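PDB 5D8N: leucine aminopeptidase A1, chloroplastic from Solanum lycopersicum, which removes N-terminal amino acids, preferably leucine, from peptides as a magnesium-dependent homohexameric aminopeptidase of the M17 family, and takes part in wound signalling and insect defence. Local coordinates for residues Glu448-Met453 with Thr515-Ser520; Ala426-Pro431 with Gln496-Asp501. The protein carries 1 engineered substitution. One frame throughout, in Å; residues are numbered along the deposited sequence.

Followed from the N terminus, the four segments alternate: 426-431, 448-453, 496-501, 515-520. Contact 2 closes a long excursion from strand 426-429 back to strand 496-501, which takes in helices 433-446 and 479-488; contact 1 opens inside that excursion, at 448-453, and closes beyond its end, at 515-520. The two therefore cross rather than nest. Both reach the mixed sheet of the catalytic domain, where strand 426-429 lies between 496-501 and 450-452. Contact 2 is a pairing of neighbours within the sheet, whereas contact 1 ties segment 448-453, which carries strand 450-452, outermost within this chain, to the start of the C-terminal helix 519-527.

Contact 1 (Glu448-Met453 with Thr515-Ser520); sequences EKLWRM and TGYGVS
The carboxylate of Glu448 reaches across to Gly518, the N-cap residue of helix 519-527, and here the contact between segments 448-453 and 515-520 is tightest. Gly518 N donates to Glu448 OE2 over 2.9 Å, nearly straight at 174°, meeting the oxygen on its syn side. On its way there the carboxylate passes over one face of the Tyr517 ring, offset toward the rim, with Glu448 OE2 3.7 Å from Tyr517 CD2. The CG of Tyr517 is anti to the backbone N (chi1 179°), and from there the ring carries its hydroxyl to the backbone of the other segment: Tyr517 OH donates to Lys449 O over 2.6 Å, from above the carbonyl plane. Leu450 CB packs against the same hydroxyl at 3.7 Å, the two side chains crossing at about a right angle. A single water belongs to this gripped end as well. It donates both to Glu448 OE2, at 2.7 Å, and to Gly516 O, and accepts from Ser520 N, bridging the carboxylate to the first turn of the helix.

The looser side is at the side chain of Lys449, which is partly exposed and lends little surface to segment 515-520. Its end leads away, to a salt bridge with Glu456 of the second subunit.

Thr521 OG1 hydrogen-bonds to Glu448 OE1. With Gly518 N and the water on OE2, both oxygens are engaged, which probably limits rotation of the group. A carboxylate at a helix N terminus faces the positive end of the helix dipole, which would probably favour its ionised form.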
loop_
_atom_site.group_PDB
_atom_site.type_symbol
_atom_site.label_atom_id
_atom_site.label_comp_id
_atom_site.label_asym_id
_atom_site.label_seq_id
_atom_site.Cartn_x
_atom_site.Cartn_y
_atom_site.Cartn_z
ATOM N N GLU A 448 29.216 -24.536 -3.787
ATOM C CA GLU A 448 28.225 -23.555 -3.351
ATOM C C GLU A 448 28.356 -22.259 -4.159
ATOM O O GLU A 448 29.440 -21.885 -4.608
ATOM C CB GLU A 448 28.365 -23.306 -1.853
ATOM C CG GLU A 448 28.002 -24.528 -1.024
ATOM C CD GLU A 448 27.685 -24.216 0.445
ATOM O OE1 GLU A 448 28.550 -23.649 1.147
ATOM O OE2 GLU A 448 26.656 -24.723 0.948
ATOM N N LYS A 449 27.249 -21.541 -4.306
ATOM C CA LYS A 449 27.197 -20.331 -5.138
ATOM C C LYS A 449 27.258 -19.071 -4.300
ATOM O O LYS A 449 26.420 -18.860 -3.418
ATOM C CB LYS A 449 25.913 -20.265 -5.963
ATOM C CG LYS A 449 25.741 -21.404 -6.952
ATOM C CD LYS A 449 24.384 -21.313 -7.643
ATOM C CE LYS A 449 24.202 -22.585 -8.463
ATOM N NZ LYS A 449 23.196 -22.491 -9.544
ATOM N N LEU A 450 28.226 -18.219 -4.647
ATOM C CA LEU A 450 28.371 -16.906 -4.040
ATOM C C LEU A 450 29.034 -15.944 -5.011
ATOM O O LEU A 450 29.608 -16.352 -6.019
ATOM C CB LEU A 450 29.119 -16.996 -2.693
ATOM C CG LEU A 450 30.504 -17.630 -2.615
ATOM C CD1 LEU A 450 31.581 -16.700 -3.149
ATOM C CD2 LEU A 450 30.844 -18.004 -1.189
ATOM N N TRP A 451 28.959 -14.655 -4.700
ATOM C CA TRP A 451 29.467 -13.626 -5.597
ATOM C C TRP A 451 29.893 -12.433 -4.754
ATOM O O TRP A 451 29.128 -11.935 -3.923
ATOM C CB TRP A 451 28.376 -13.208 -6.579
ATOM C CG TRP A 451 28.830 -12.326 -7.717
ATOM C CD1 TRP A 451 28.779 -10.965 -7.776
ATOM C CD2 TRP A 451 29.443 -12.755 -8.939
ATOM N NE1 TRP A 451 29.252 -10.516 -8.995
ATOM C CE2 TRP A 451 29.642 -11.605 -9.736
ATOM C CE3 TRP A 451 29.885 -13.998 -9.414
ATOM C CZ2 TRP A 451 30.297 -11.657 -10.965
ATOM C CZ3 TRP A 451 30.434 -14.072 -10.701
ATOM C CH2 TRP A 451 30.641 -12.892 -11.463
ATOM N N ARG A 452 31.110 -11.953 -4.988
ATOM C CA ARG A 452 31.567 -10.776 -4.289
ATOM C C ARG A 452 30.808 -9.535 -4.749
ATOM O O ARG A 452 30.530 -9.346 -5.942
ATOM C CB ARG A 452 33.058 -10.577 -4.484
ATOM C CG ARG A 452 33.628 -9.554 -3.517
ATOM C CD ARG A 452 35.059 -9.183 -3.866
ATOM N NE ARG A 452 35.669 -8.307 -2.875
ATOM C CZ ARG A 452 36.924 -7.855 -2.935
ATOM N NH1 ARG A 452 37.741 -8.283 -3.872
ATOM N NH2 ARG A 452 37.415 -7.100 -1.954
ATOM N N MET A 453 30.464 -8.699 -3.778
ATOM C CA MET A 453 29.813 -7.425 -4.043
ATOM C C MET A 453 30.644 -6.317 -3.419
ATOM O O MET A 453 31.409 -6.546 -2.478
ATOM C CB MET A 453 28.418 -7.424 -3.395
ATOM C CG MET A 453 27.496 -8.468 -3.990
ATOM S SD MET A 453 26.910 -7.957 -5.623
ATOM C CE MET A 453 25.733 -6.709 -5.177
ATOM N N THR A 515 18.528 -25.628 3.736
ATOM C CA THR A 515 19.548 -26.257 2.908
ATOM C C THR A 515 20.795 -26.639 3.675
ATOM O O THR A 515 21.553 -27.491 3.214
ATOM C CB THR A 515 19.987 -25.336 1.740
ATOM O OG1 THR A 515 20.460 -24.117 2.280
ATOM C CG2 THR A 515 18.813 -25.035 0.792
ATOM N N GLY A 516 21.108 -25.901 4.731
ATOM C CA GLY A 516 22.397 -25.994 5.391
ATOM C C GLY A 516 23.499 -25.379 4.552
ATOM O O GLY A 516 24.684 -25.710 4.722
ATOM N N TYR A 517 23.110 -24.468 3.658
ATOM C CA TYR A 517 24.060 -23.667 2.912
ATOM C C TYR A 517 25.128 -23.083 3.816
ATOM O O TYR A 517 24.829 -22.447 4.819
ATOM C CB TYR A 517 23.348 -22.551 2.144
ATOM C CG TYR A 517 24.288 -21.667 1.364
ATOM C CD1 TYR A 517 24.895 -20.567 1.953
ATOM C CD2 TYR A 517 24.500 -21.874 0.014
ATOM C CE1 TYR A 517 25.834 -19.817 1.263
ATOM C CE2 TYR A 517 25.309 -21.034 -0.726
ATOM C CZ TYR A 517 26.028 -20.049 -0.087
ATOM O OH TYR A 517 26.850 -19.233 -0.837
ATOM N N GLY A 518 26.362 -23.139 3.338
ATOM C CA GLY A 518 27.492 -22.488 3.970
ATOM C C GLY A 518 28.456 -23.503 4.568
ATOM O O GLY A 518 29.656 -23.211 4.681
ATOM N N VAL A 519 27.930 -24.602 5.117
ATOM C CA VAL A 519 28.757 -25.527 5.884
ATOM C C VAL A 519 29.904 -25.989 5.020
ATOM O O VAL A 519 31.059 -25.917 5.421
ATOM C CB VAL A 519 27.953 -26.731 6.399
ATOM C CG1 VAL A 519 28.861 -27.759 7.025
ATOM C CG2 VAL A 519 26.922 -26.289 7.422
ATOM N N SER A 520 29.607 -26.498 3.839
ATOM C CA SER A 520 30.662 -27.094 3.020
ATOM C C SER A 520 31.719 -26.078 2.638
ATOM O O SER A 520 32.908 -26.395 2.585
ATOM C CB SER A 520 30.087 -27.801 1.781
ATOM O OG SER A 520 29.330 -26.868 1.005
HETATM O O HOH W 1 26.637 -26.664 2.867
#

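Contact 2 (Ala426-Pro431 with Gln496-Asp501)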
loop_
_atom_site.group_PDB
_atom_site.type_symbol
_atom_site.label_atom_id
_atom_site.label_comp_id
_atom_site.label_asym_id
_atom_site.label_seq_id
_atom_site.Cartn_x
_atom_site.Cartn_y
_atom_site.Cartn_z
ATOM N N ALA A 426 24.711 -16.240 -2.693
ATOM C CA ALA A 426 24.986 -15.383 -1.553
ATOM C C ALA A 426 25.929 -14.264 -1.958
ATOM O O ALA A 426 26.732 -14.411 -2.880
ATOM C CB ALA A 426 25.579 -16.198 -0.411
ATOM N N GLY A 427 25.833 -13.140 -1.262
ATOM C CA GLY A 427 26.721 -12.019 -1.499
ATOM C C GLY A 427 27.856 -12.003 -0.488
ATOM O O GLY A 427 27.626 -12.073 0.711
ATOM N N ALA A 428 29.067 -11.784 -0.989
ATOM C CA ALA A 428 30.273 -11.754 -0.182
ATOM C C ALA A 428 30.828 -10.335 -0.214
ATOM O O ALA A 428 31.042 -9.750 -1.285
ATOM C CB ALA A 428 31.307 -12.732 -0.749
ATOM N N PHE A 429 31.124 -9.815 0.972
ATOM C CA PHE A 429 31.629 -8.465 1.123
ATOM C C PHE A 429 32.888 -8.480 1.971
ATOM O O PHE A 429 32.866 -9.016 3.073
ATOM C CB PHE A 429 30.608 -7.577 1.833
ATOM C CG PHE A 429 29.302 -7.454 1.104
ATOM C CD1 PHE A 429 28.317 -8.392 1.275
ATOM C CD2 PHE A 429 29.011 -6.308 0.399
ATOM C CE1 PHE A 429 27.106 -8.273 0.633
ATOM C CE2 PHE A 429 27.803 -6.185 -0.257
ATOM C CZ PHE A 429 26.858 -7.184 -0.161
ATOM N N THR A 430 33.977 -7.928 1.435
ATOM C CA THR A 430 35.208 -7.848 2.212
ATOM C C THR A 430 36.082 -6.695 1.745
ATOM O O THR A 430 36.142 -6.422 0.560
ATOM C CB THR A 430 36.008 -9.170 2.126
ATOM O OG1 THR A 430 37.209 -9.074 2.892
ATOM C CG2 THR A 430 36.374 -9.493 0.697
ATOM N N PRO A 431 36.767 -6.022 2.683
ATOM C CA PRO A 431 37.854 -5.105 2.329
ATOM C C PRO A 431 39.100 -5.827 1.831
ATOM O O PRO A 431 40.024 -5.193 1.347
ATOM C CB PRO A 431 38.166 -4.377 3.644
ATOM C CG PRO A 431 37.007 -4.663 4.552
ATOM C CD PRO A 431 36.484 -6.001 4.126
ATOM N N GLN A 496 41.630 -9.708 8.939
ATOM C CA GLN A 496 40.952 -9.894 7.654
ATOM C C GLN A 496 39.537 -10.414 7.890
ATOM O O GLN A 496 39.312 -11.242 8.765
ATOM C CB GLN A 496 41.690 -10.901 6.785
ATOM C CG GLN A 496 43.120 -10.523 6.453
ATOM C CD GLN A 496 43.692 -11.415 5.370
ATOM O OE1 GLN A 496 43.054 -12.348 4.910
ATOM N NE2 GLN A 496 44.939 -11.196 5.038
ATOM N N TRP A 497 38.563 -9.843 7.200
ATOM C CA TRP A 497 37.170 -10.104 7.512
ATOM C C TRP A 497 36.332 -10.075 6.250
ATOM O O TRP A 497 36.473 -9.197 5.396
ATOM C CB TRP A 497 36.667 -9.114 8.547
ATOM C CG TRP A 497 35.164 -8.966 8.567
ATOM C CD1 TRP A 497 34.256 -9.874 9.055
ATOM C CD2 TRP A 497 34.401 -7.937 7.934
ATOM N NE1 TRP A 497 32.989 -9.421 8.856
ATOM C CE2 TRP A 497 33.047 -8.217 8.197
ATOM C CE3 TRP A 497 34.732 -6.706 7.374
ATOM C CZ2 TRP A 497 32.018 -7.354 7.825
ATOM C CZ3 TRP A 497 33.697 -5.870 6.955
ATOM C CH2 TRP A 497 32.368 -6.193 7.198
ATOM N N LEU A 498 35.502 -11.101 6.125
ATOM C CA LEU A 498 34.501 -11.181 5.070
ATOM C C LEU A 498 33.111 -11.484 5.622
ATOM O O LEU A 498 32.927 -12.364 6.470
ATOM C CB LEU A 498 34.886 -12.246 4.055
ATOM C CG LEU A 498 33.973 -12.455 2.835
ATOM C CD1 LEU A 498 34.843 -12.916 1.690
ATOM C CD2 LEU A 498 32.899 -13.489 3.076
ATOM N N HIS A 499 32.136 -10.808 5.035
ATOM C CA HIS A 499 30.732 -10.923 5.432
ATOM C C HIS A 499 29.976 -11.604 4.292
ATOM O O HIS A 499 30.043 -11.161 3.140
ATOM C CB HIS A 499 30.150 -9.528 5.686
ATOM C CG HIS A 499 28.662 -9.462 5.602
ATOM N ND1 HIS A 499 27.843 -10.131 6.476
ATOM C CD2 HIS A 499 27.846 -8.697 4.840
ATOM C CE1 HIS A 499 26.582 -9.837 6.218
ATOM N NE2 HIS A 499 26.557 -8.963 5.231
ATOM N N LEU A 500 29.245 -12.653 4.640
ATOM C CA LEU A 500 28.467 -13.385 3.659
ATOM C C LEU A 500 26.977 -13.259 3.962
ATOM O O LEU A 500 26.493 -13.731 5.002
ATOM C CB LEU A 500 28.928 -14.836 3.647
ATOM C CG LEU A 500 28.624 -15.639 2.382
ATOM C CD1 LEU A 500 29.342 -15.081 1.163
ATOM C CD2 LEU A 500 28.969 -17.113 2.571
ATOM N N ASP A 501 26.276 -12.527 3.096
ATOM C CA ASP A 501 24.828 -12.310 3.222
ATOM C C ASP A 501 24.116 -13.468 2.517
ATOM O O ASP A 501 23.997 -13.518 1.280
ATOM C CB ASP A 501 24.440 -10.947 2.625
ATOM C CG ASP A 501 23.045 -10.456 3.060
ATOM O OD1 ASP A 501 22.249 -11.258 3.588
ATOM O OD2 ASP A 501 22.748 -9.238 2.886
#
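Phe429 and His499 form one of the hydrogen-bonded pairs that join strands 426-429 and 496-501 as antiparallel neighbours, inside the otherwise largely parallel part of the mixed sheet of the M17 catalytic domain. Backbone bonds come first. Phe429 N and His499 O are 2.8 Å apart, and the reciprocal bond from His499 N to Phe429 O is nearly straight. Gly427 and Asp501 make a second such pair, with Gly427 N reaching Asp501 O at a longer 3.2 Å. Between them, Ala428 and Leu500 form a non-hydrogen-bonded pair.

Aromatic and apolar contacts follow the two faces. Phe429 and His499 lie side by side, pointing the same way, their rings inclined at 31° and touching through Phe429 CD1 and His499 CD2. Asp409 hydrogen-bonds through OD1 to His499 ND1 and through OD2 to Trp497 NE1. The active site is near: the side chain of Asp501 lies about 7 Å from that of Arg389, a predicted active-site residue, and that of His499 about 8 Å from that of Lys300, a magnesium ligand. On the other face Leu500 CD1 packs against Ala428 CB at 3.6 Å, and Leu498 CB meets Thr430 CB. Past the end of strand 426-429, Pro431 CD rests 3.8 Å from Trp497 CE3.

One side-chain hydrogen bond extends the pairing. With OG1 anti to the backbone N (chi1 -180°), Thr430 OG1 donates to Trp497 O over 2.6 Å, while Asn432 N also bonds to it. A valine in its place would probably leave Trp497 O and Asn432 N without this hydroxyl partner. The hydroxyl approaches Trp497 O from above the carbonyl plane, 38° out of it.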